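Local coordinates for AlgW protein (Pseudomonas aeruginosa, PDB 7CO3) that is an HtrA-type serine protease that cleaves proteins, joining a trypsin-like protease domain to a peptide-binding PDZ domain in a chain that assembles as a trimer, at the interface of chains A and B. Coordinates in Å, arbitrary orientation; residue numbers count along the deposited sequence, not the author numbering. Chains: chain A/B, AlgW protein.

Contact 1: the interface of chains A and B. Residues chain A 176-177, 179; chain B 56-57, 60.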
loop_
_atom_site.group_PDB
_atom_site.type_symbol
_atom_site.label_atom_id
_atom_site.label_comp_id
_atom_site.label_asym_id
_atom_site.label_seq_id
_atom_site.Cartn_x
_atom_site.Cartn_y
_atom_site.Cartn_z
ATOM N N ARG A 176 12.724 11.584 12.134
ATOM C CA ARG A 176 11.610 12.513 12.030
ATOM C C ARG A 176 10.546 11.884 11.143
ATOM O O ARG A 176 10.868 11.142 10.206
ATOM C CB ARG A 176 12.029 13.859 11.409
ATOM C CG ARG A 176 13.080 14.667 12.157
ATOM C CD ARG A 176 13.576 15.868 11.322
ATOM N NE ARG A 176 12.573 16.939 11.184
ATOM C CZ ARG A 176 12.639 17.907 10.271
ATOM N NH1 ARG A 176 13.658 17.960 9.420
ATOM N NH2 ARG A 176 11.688 18.818 10.194
ATOM N N THR A 177 9.283 12.196 11.449
ATOM C CA THR A 177 8.168 11.873 10.565
ATOM C C THR A 177 8.382 12.470 9.182
ATOM O O THR A 177 8.724 13.643 9.038
ATOM C CB THR A 177 6.867 12.387 11.184
ATOM O OG1 THR A 177 6.625 11.648 12.376
ATOM C CG2 THR A 177 5.656 12.241 10.235
ATOM N N ASP A 179 10.706 11.077 7.146
ATOM C CA ASP A 179 11.913 10.392 6.685
ATOM C C ASP A 179 11.530 9.101 5.957
ATOM O O ASP A 179 10.564 8.431 6.332
ATOM C CB ASP A 179 12.812 10.023 7.862
ATOM C CG ASP A 179 13.587 11.216 8.476
ATOM O OD1 ASP A 179 13.722 12.299 7.840
ATOM O OD2 ASP A 179 14.086 11.039 9.608
ATOM N N ALA B 56 10.577 15.256 5.870
ATOM C CA ALA B 56 10.361 15.768 7.224
ATOM C C ALA B 56 10.006 17.258 7.220
ATOM O O ALA B 56 9.086 17.678 7.921
ATOM C CB ALA B 56 11.603 15.520 8.072
ATOM N N ASN B 57 10.716 18.063 6.420
ATOM C CA ASN B 57 10.455 19.502 6.372
ATOM C C ASN B 57 9.065 19.789 5.856
ATOM O O ASN B 57 8.339 20.602 6.439
ATOM C CB ASN B 57 11.516 20.206 5.519
ATOM C CG ASN B 57 12.854 20.248 6.213
ATOM O OD1 ASN B 57 13.900 20.469 5.606
ATOM N ND2 ASN B 57 12.823 20.046 7.502
ATOM N N SER B 60 6.784 18.953 8.747
ATOM C CA SER B 60 6.875 20.018 9.739
ATOM C C SER B 60 6.052 21.229 9.318
ATOM O O SER B 60 5.409 21.882 10.149
ATOM C CB SER B 60 8.334 20.387 9.963
ATOM O OG SER B 60 8.924 19.475 10.875
HETATM O O HOH W 1 9.020 16.216 10.331
#
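NH2 of the A:Arg176 guanidinium donates to the hydroxyl OG of B:Ser60 at 2.9 Å, with the acceptor close to the guanidinium plane but the bond bent to 137° at the hydrogen. This is a patch of the protomer–protomer interface in the HtrA trimer, where an arginine from a loop of chain A lies against the start of helix 56-62 in chain B. The side chain leaves the backbone with CG anti to its carbonyl carbon and bends at chi3 (71°), which swings the guanidinium onto the helix. There the methyl of B:Ala56 sits under the centre of one guanidinium face, CB being 3.4 Å from CZ of A:Arg176. B:Ser60, one turn further along the helix, takes the edge of the same group. B:Asn57 also comes in at that edge, its amide plane turned 53° from the guanidinium. As modelled, its ND2 lies 3.0 Å from NH1 of A:Arg176. Two nitrogen donors facing each other make no hydrogen bond, so the amide may be turned over; with OD1 in that place it could accept from the guanidinium, though the model does not show this. Behind the arginine, its own backbone N is tied to OD2 of A:Asp179 at 2.9 Å. This second-shell bond is almost straight, reaches the carboxylate from above its plane, and may steady the loop from which the side chain extends. A water bridges the two backbones: it is 2.9 Å from the carbonyl O of A:Thr177 and 2.8 Å from the carbonyl O of B:Ala56.

Contact 2: the interface of chains A and B. Residues chain A 177-178, 198-201; chain B 56, 59, 192-194.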
loop_
_atom_site.group_PDB
_atom_site.type_symbol
_atom_site.label_atom_id
_atom_site.label_comp_id
_atom_site.label_asym_id
_atom_site.label_seq_id
_atom_site.Cartn_x
_atom_site.Cartn_y
_atom_site.Cartn_z
ATOM N N THR A 177 9.283 12.196 11.449
ATOM C CA THR A 177 8.168 11.873 10.565
ATOM C C THR A 177 8.382 12.470 9.182
ATOM O O THR A 177 8.724 13.643 9.038
ATOM C CB THR A 177 6.867 12.387 11.184
ATOM O OG1 THR A 177 6.625 11.648 12.376
ATOM C CG2 THR A 177 5.656 12.241 10.235
ATOM N N GLY A 178 8.188 11.650 8.153
ATOM C CA GLY A 178 8.494 12.058 6.808
ATOM C C GLY A 178 9.806 11.519 6.278
ATOM O O GLY A 178 10.014 11.549 5.071
ATOM N N ILE A 198 7.520 5.812 4.442
ATOM C CA ILE A 198 8.055 6.858 5.322
ATOM C C ILE A 198 7.690 6.540 6.762
ATOM O O ILE A 198 6.782 5.752 7.040
ATOM C CB ILE A 198 7.552 8.290 5.004
ATOM C CG1 ILE A 198 6.009 8.356 5.099
ATOM C CG2 ILE A 198 8.068 8.824 3.647
ATOM C CD1 ILE A 198 5.487 9.780 5.214
ATOM N N ILE A 199 8.414 7.181 7.682
ATOM C CA ILE A 199 7.955 7.287 9.070
ATOM C C ILE A 199 6.659 8.075 9.060
ATOM O O ILE A 199 6.655 9.254 8.695
ATOM C CB ILE A 199 9.011 7.979 9.956
ATOM C CG1 ILE A 199 10.364 7.284 9.875
ATOM C CG2 ILE A 199 8.513 8.120 11.425
ATOM C CD1 ILE A 199 10.316 5.784 10.178
ATOM N N SER A 200 5.561 7.428 9.474
ATOM C CA SER A 200 4.238 8.040 9.480
ATOM C C SER A 200 3.959 8.799 10.769
ATOM O O SER A 200 3.102 9.693 10.786
ATOM C CB SER A 200 3.167 6.976 9.261
ATOM O OG SER A 200 3.247 6.507 7.932
ATOM N N ALA A 201 4.625 8.407 11.849
ATOM C CA ALA A 201 4.458 8.960 13.197
ATOM C C ALA A 201 5.391 8.181 14.114
ATOM O O ALA A 201 5.887 7.095 13.768
ATOM C CB ALA A 201 3.013 8.889 13.701
ATOM N N ALA B 56 10.577 15.256 5.870
ATOM C CA ALA B 56 10.361 15.768 7.224
ATOM C C ALA B 56 10.006 17.258 7.220
ATOM O O ALA B 56 9.086 17.678 7.921
ATOM C CB ALA B 56 11.603 15.520 8.072
ATOM N N VAL B 59 6.529 17.788 6.174
ATOM C CA VAL B 59 5.607 17.424 7.257
ATOM C C VAL B 59 5.597 18.510 8.331
ATOM O O VAL B 59 4.540 18.938 8.799
ATOM C CB VAL B 59 5.976 16.058 7.876
ATOM C CG1 VAL B 59 5.282 15.885 9.286
ATOM C CG2 VAL B 59 5.690 14.869 6.924
ATOM N N GLN B 192 -2.830 11.397 14.216
ATOM C CA GLN B 192 -2.371 12.043 13.004
ATOM C C GLN B 192 -1.285 11.200 12.358
ATOM O O GLN B 192 -0.328 10.789 13.018
ATOM C CB GLN B 192 -1.807 13.421 13.288
ATOM C CG GLN B 192 -1.707 14.172 11.984
ATOM C CD GLN B 192 -0.988 15.489 12.120
ATOM O OE1 GLN B 192 0.202 15.540 12.453
ATOM N NE2 GLN B 192 -1.716 16.574 11.844
ATOM N N THR B 193 -1.418 10.990 11.054
ATOM C CA THR B 193 -0.616 10.015 10.331
ATOM C C THR B 193 -0.202 10.603 8.989
ATOM O O THR B 193 -1.024 11.183 8.289
ATOM C CB THR B 193 -1.420 8.709 10.115
ATOM O OG1 THR B 193 -1.593 8.010 11.356
ATOM C CG2 THR B 193 -0.714 7.780 9.055
ATOM N N VAL B 194 1.062 10.469 8.624
ATOM C CA VAL B 194 1.522 10.938 7.320
ATOM C C VAL B 194 1.822 9.725 6.459
ATOM O O VAL B 194 2.596 8.872 6.861
ATOM C CB VAL B 194 2.758 11.860 7.410
ATOM C CG1 VAL B 194 3.098 12.414 5.985
ATOM C CG2 VAL B 194 2.489 13.013 8.351
HETATM O O HOH W 2 2.342 11.808 12.436
HETATM O O HOH W 3 9.020 16.216 10.331
#
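The methyl CG2 of A:Thr177 points into the apolar centre and meets two valines of chain B, one from a helix and one from a strand. It lies 3.8 Å from CG1 of B:Val59, on helix 56-62, the two side chains crossing at about a right angle, and it also packs against CG2 of B:Val194. In this HtrA (S1C) protease the loop of A:Thr177 and the strand of B:Val194 belong to the trypsin-like domain. The threonine has OG1 anti to its carbonyl carbon (chi1 -66°), a setting that turns CG2 anti to the backbone N and towards the valines. CG2 of B:Val59 faces the backbone of the same loop, reaching CA of A:Gly178. The other branch of B:Val194, CG1, is met by the tip of A:Ile198, whose CD1 approaches to 3.6 Å, again roughly at a right angle. Further out, the start of strand 193-201 in chain B meets the end of the corresponding strand in chain A. The amide N of B:Val194 donates to the carbonyl O of A:Ser200 at 3.1 Å. A:Ser200 answers with its side chain, gripping the same valine backbone at its other polar atom: the hydroxyl OG donates to the carbonyl O of B:Val194 at 2.7 Å from a position tilted 25° out of that carbonyl's plane. At the rim a water bridges the carbonyl O of A:Ser200, 2.8 Å from the water, and the carbonyl O of B:Gln192, 2.9 Å from the water.

Contact 1 and contact 2 are neighbouring patches of one A–B interface, the centres of their C-alpha atoms about 6 Å apart. Helix 56-62 of chain B serves both: B:Asn57 and B:Ser60 go to contact 1, B:Val59 to contact 2, and B:Ala56 to both. On the other side A:Thr177 joins the two, its carbonyl O reaching the bridging water and its methyl the valines. The loop of A:Arg176 and A:Thr177 faces a helix in chain B, so the subunits present different elements here; with an interface that is not an exact two-fold, this fits the three-chain assembly.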